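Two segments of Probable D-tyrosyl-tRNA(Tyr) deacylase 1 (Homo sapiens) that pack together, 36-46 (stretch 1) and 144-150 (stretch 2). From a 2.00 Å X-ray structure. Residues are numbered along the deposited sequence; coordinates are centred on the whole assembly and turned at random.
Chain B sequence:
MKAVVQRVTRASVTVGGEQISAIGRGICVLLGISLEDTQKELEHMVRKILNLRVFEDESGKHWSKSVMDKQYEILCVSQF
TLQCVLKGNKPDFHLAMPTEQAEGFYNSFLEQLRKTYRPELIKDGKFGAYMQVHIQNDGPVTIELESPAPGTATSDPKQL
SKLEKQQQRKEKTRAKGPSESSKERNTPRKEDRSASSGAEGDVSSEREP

Stretch 1 (36-46) EDTQKELEHMV
Stretch 2 (144-150) ELESPAP

The first turns of a helix, residues 39-46, pack against the end of a strand, residues 144-146, and the loop that follows it, burying 368 Å² in all. The strand runs roughly antiparallel to the helix. No hydrogen bond crosses the contact, which rests on van der Waals packing. Before the helix come Asp37 (phi/psi -64/144) and Thr38 (-137/-179); i to i-4 bonds, from Leu42 N to Thr38 O (3.1 Å) onward, fix the helical backbone.

Glu144 enters in extended conformation (-94/129) and makes no contact. Leu145 (-120/147; chi1 m, chi2 t) points toward the helix, its CB 4.0 Å from Met45 SD. Met45, with chi angles t, p, p, starts sideways but bends its flexible thioether end to the strand, and its CE lies 3.8 Å from Leu145 O. Being long, unbranched and apolar, it can follow the backbone: Met45 CE lies 3.9 Å from both Glu146 CA and Ser147 N. Glu146 (-144/143) turns its own side chain away.

At Ser147 the strand gives way to loop (-114/-31). Here the backbones come closest, with Ser147 CA 5.4 Å from Glu41 CA, and the small side chain (chi1 t) fits between them. Ser147 OG sits 3.1 Å from His44 CB and 3.6 Å from Glu41 O. Leu145, Met45 and Ser147 are buried; the prolines beyond are exposed.

Pro148 (-37/-38, C-gamma exo), its CA-to-CB bond sideways, meets two acidic side chains. Glu41, with chi1 near -18° and chi2 near -108°, brings OE1 to 3.2 Å from Pro148 CD; Pro148 N, 3.3 Å from Glu41 OE1, has no hydrogen to share. Asp37 OD1 approaches Pro148 CG at 4.2 Å. Ala149 (-116/95) points away, and Pro150, C-gamma endo, turns back toward the helix, placing CG 3.5 Å from His44 CD2. The imidazole (chi1 m, chi2 50°) meets this compact apolar ring obliquely.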

# COMPACT_ATOMS: atom_id res chain seq x y z
N GLU B 36 11.22 -18.02 2.71
CA GLU B 36 12.64 -17.99 3.09
C GLU B 36 12.92 -17.11 4.32
O GLU B 36 14.06 -17.07 4.80
CB GLU B 36 13.52 -17.58 1.90
CG GLU B 36 14.30 -18.75 1.27
CD GLU B 36 15.56 -18.30 0.54
OE1 GLU B 36 16.62 -18.94 0.70
OE2 GLU B 36 15.49 -17.29 -0.20
N ASP B 37 11.88 -16.46 4.84
CA ASP B 37 12.02 -15.55 5.98
C ASP B 37 12.46 -16.26 7.27
O ASP B 37 12.08 -17.39 7.55
CB ASP B 37 10.75 -14.72 6.20
CG ASP B 37 10.61 -13.55 5.21
OD1 ASP B 37 11.61 -13.10 4.59
OD2 ASP B 37 9.47 -13.05 5.07
N THR B 38 13.29 -15.57 8.05
CA THR B 38 13.95 -16.16 9.19
C THR B 38 13.88 -15.15 10.35
O THR B 38 13.30 -14.07 10.19
CB THR B 38 15.40 -16.51 8.76
OG1 THR B 38 15.80 -17.77 9.28
CG2 THR B 38 16.38 -15.44 9.14
N GLN B 39 14.45 -15.48 11.51
CA GLN B 39 14.51 -14.56 12.65
C GLN B 39 15.24 -13.27 12.27
O GLN B 39 14.86 -12.18 12.70
CB GLN B 39 15.17 -15.23 13.85
CG GLN B 39 15.09 -14.45 15.17
CD GLN B 39 13.67 -14.32 15.71
OE1 GLN B 39 12.85 -15.23 15.55
NE2 GLN B 39 13.39 -13.21 16.36
N LYS B 40 16.29 -13.39 11.47
CA LYS B 40 17.05 -12.22 11.00
C LYS B 40 16.15 -11.19 10.30
O LYS B 40 16.18 -9.99 10.61
CB LYS B 40 18.19 -12.69 10.08
CG LYS B 40 19.17 -11.59 9.67
CD LYS B 40 20.31 -12.16 8.86
CE LYS B 40 21.06 -11.06 8.15
NZ LYS B 40 22.25 -11.61 7.46
N GLU B 41 15.34 -11.64 9.35
CA GLU B 41 14.47 -10.72 8.62
C GLU B 41 13.39 -10.15 9.53
O GLU B 41 13.06 -8.96 9.46
CB GLU B 41 13.85 -11.44 7.44
CG GLU B 41 14.63 -12.73 7.11
CD GLU B 41 15.41 -12.61 5.87
OE1 GLU B 41 14.82 -12.08 4.91
OE2 GLU B 41 16.59 -13.03 5.82
N LEU B 42 12.85 -11.00 10.40
CA LEU B 42 11.86 -10.57 11.39
C LEU B 42 12.42 -9.39 12.19
O LEU B 42 11.79 -8.34 12.25
CB LEU B 42 11.53 -11.74 12.33
CG LEU B 42 10.44 -11.62 13.40
CD1 LEU B 42 10.05 -13.02 13.86
CD2 LEU B 42 10.91 -10.76 14.60
N GLU B 43 13.60 -9.58 12.79
CA GLU B 43 14.25 -8.53 13.61
C GLU B 43 14.64 -7.29 12.80
O GLU B 43 14.46 -6.15 13.27
CB GLU B 43 15.46 -9.11 14.36
CG GLU B 43 15.01 -10.12 15.41
CD GLU B 43 16.12 -10.69 16.28
OE1 GLU B 43 17.24 -10.15 16.27
OE2 GLU B 43 15.85 -11.70 17.00
N HIS B 44 15.14 -7.50 11.59
CA HIS B 44 15.50 -6.39 10.70
C HIS B 44 14.28 -5.56 10.26
O HIS B 44 14.33 -4.33 10.25
CB HIS B 44 16.28 -6.90 9.49
CG HIS B 44 17.72 -7.19 9.78
ND1 HIS B 44 18.14 -7.96 10.85
CD2 HIS B 44 18.85 -6.83 9.12
CE1 HIS B 44 19.46 -8.05 10.84
NE2 HIS B 44 19.91 -7.38 9.80
N MET B 45 13.18 -6.23 9.93
CA MET B 45 11.96 -5.53 9.53
C MET B 45 11.35 -4.72 10.68
O MET B 45 10.92 -3.58 10.48
CB MET B 45 10.93 -6.50 8.93
CG MET B 45 9.65 -5.83 8.39
SD MET B 45 9.96 -4.60 7.09
CE MET B 45 10.20 -5.62 5.64
N VAL B 46 11.31 -5.30 11.88
CA VAL B 46 10.88 -4.56 13.07
C VAL B 46 11.69 -3.25 13.23
O VAL B 46 11.12 -2.17 13.38
CB VAL B 46 11.01 -5.41 14.33
CG1 VAL B 46 10.87 -4.56 15.58
CG2 VAL B 46 9.96 -6.54 14.33
N GLU B 144 7.56 1.37 0.57
CA GLU B 144 7.81 -0.05 0.44
C GLU B 144 9.11 -0.42 1.16
O GLU B 144 10.15 0.21 0.94
CB GLU B 144 7.91 -0.45 -1.03
CG GLU B 144 6.62 -0.23 -1.83
CD GLU B 144 6.76 -0.58 -3.31
OE1 GLU B 144 5.77 -0.40 -4.05
OE2 GLU B 144 7.84 -1.02 -3.74
N LEU B 145 9.03 -1.43 2.02
CA LEU B 145 10.19 -1.95 2.75
C LEU B 145 10.43 -3.42 2.41
O LEU B 145 9.48 -4.17 2.16
CB LEU B 145 9.98 -1.82 4.27
CG LEU B 145 9.84 -0.43 4.91
CD1 LEU B 145 9.56 -0.60 6.43
CD2 LEU B 145 11.07 0.47 4.64
N GLU B 146 11.69 -3.82 2.40
CA GLU B 146 12.05 -5.22 2.19
C GLU B 146 13.26 -5.59 3.05
O GLU B 146 14.18 -4.78 3.21
CB GLU B 146 12.30 -5.48 0.70
CG GLU B 146 12.73 -6.90 0.41
CD GLU B 146 12.18 -7.44 -0.91
OE1 GLU B 146 12.11 -8.70 -1.02
OE2 GLU B 146 11.83 -6.64 -1.81
N SER B 147 13.28 -6.81 3.59
CA SER B 147 14.38 -7.18 4.49
C SER B 147 15.37 -8.26 4.07
O SER B 147 16.54 -8.23 4.51
CB SER B 147 13.91 -7.43 5.91
OG SER B 147 15.05 -7.62 6.72
N PRO B 148 14.94 -9.25 3.28
CA PRO B 148 15.99 -10.04 2.64
C PRO B 148 17.18 -9.16 2.24
O PRO B 148 18.32 -9.59 2.37
CB PRO B 148 15.29 -10.61 1.41
CG PRO B 148 13.87 -10.83 1.89
CD PRO B 148 13.60 -9.78 2.98
N ALA B 149 16.89 -7.93 1.77
CA ALA B 149 17.93 -6.90 1.57
C ALA B 149 17.70 -5.69 2.50
O ALA B 149 16.95 -4.77 2.14
CB ALA B 149 18.01 -6.46 0.09
N PRO B 150 18.37 -5.67 3.68
CA PRO B 150 18.14 -4.61 4.66
C PRO B 150 19.09 -3.40 4.55
O PRO B 150 20.16 -3.49 3.93
CB PRO B 150 18.34 -5.33 6.00
CG PRO B 150 19.31 -6.45 5.67
CD PRO B 150 19.38 -6.62 4.17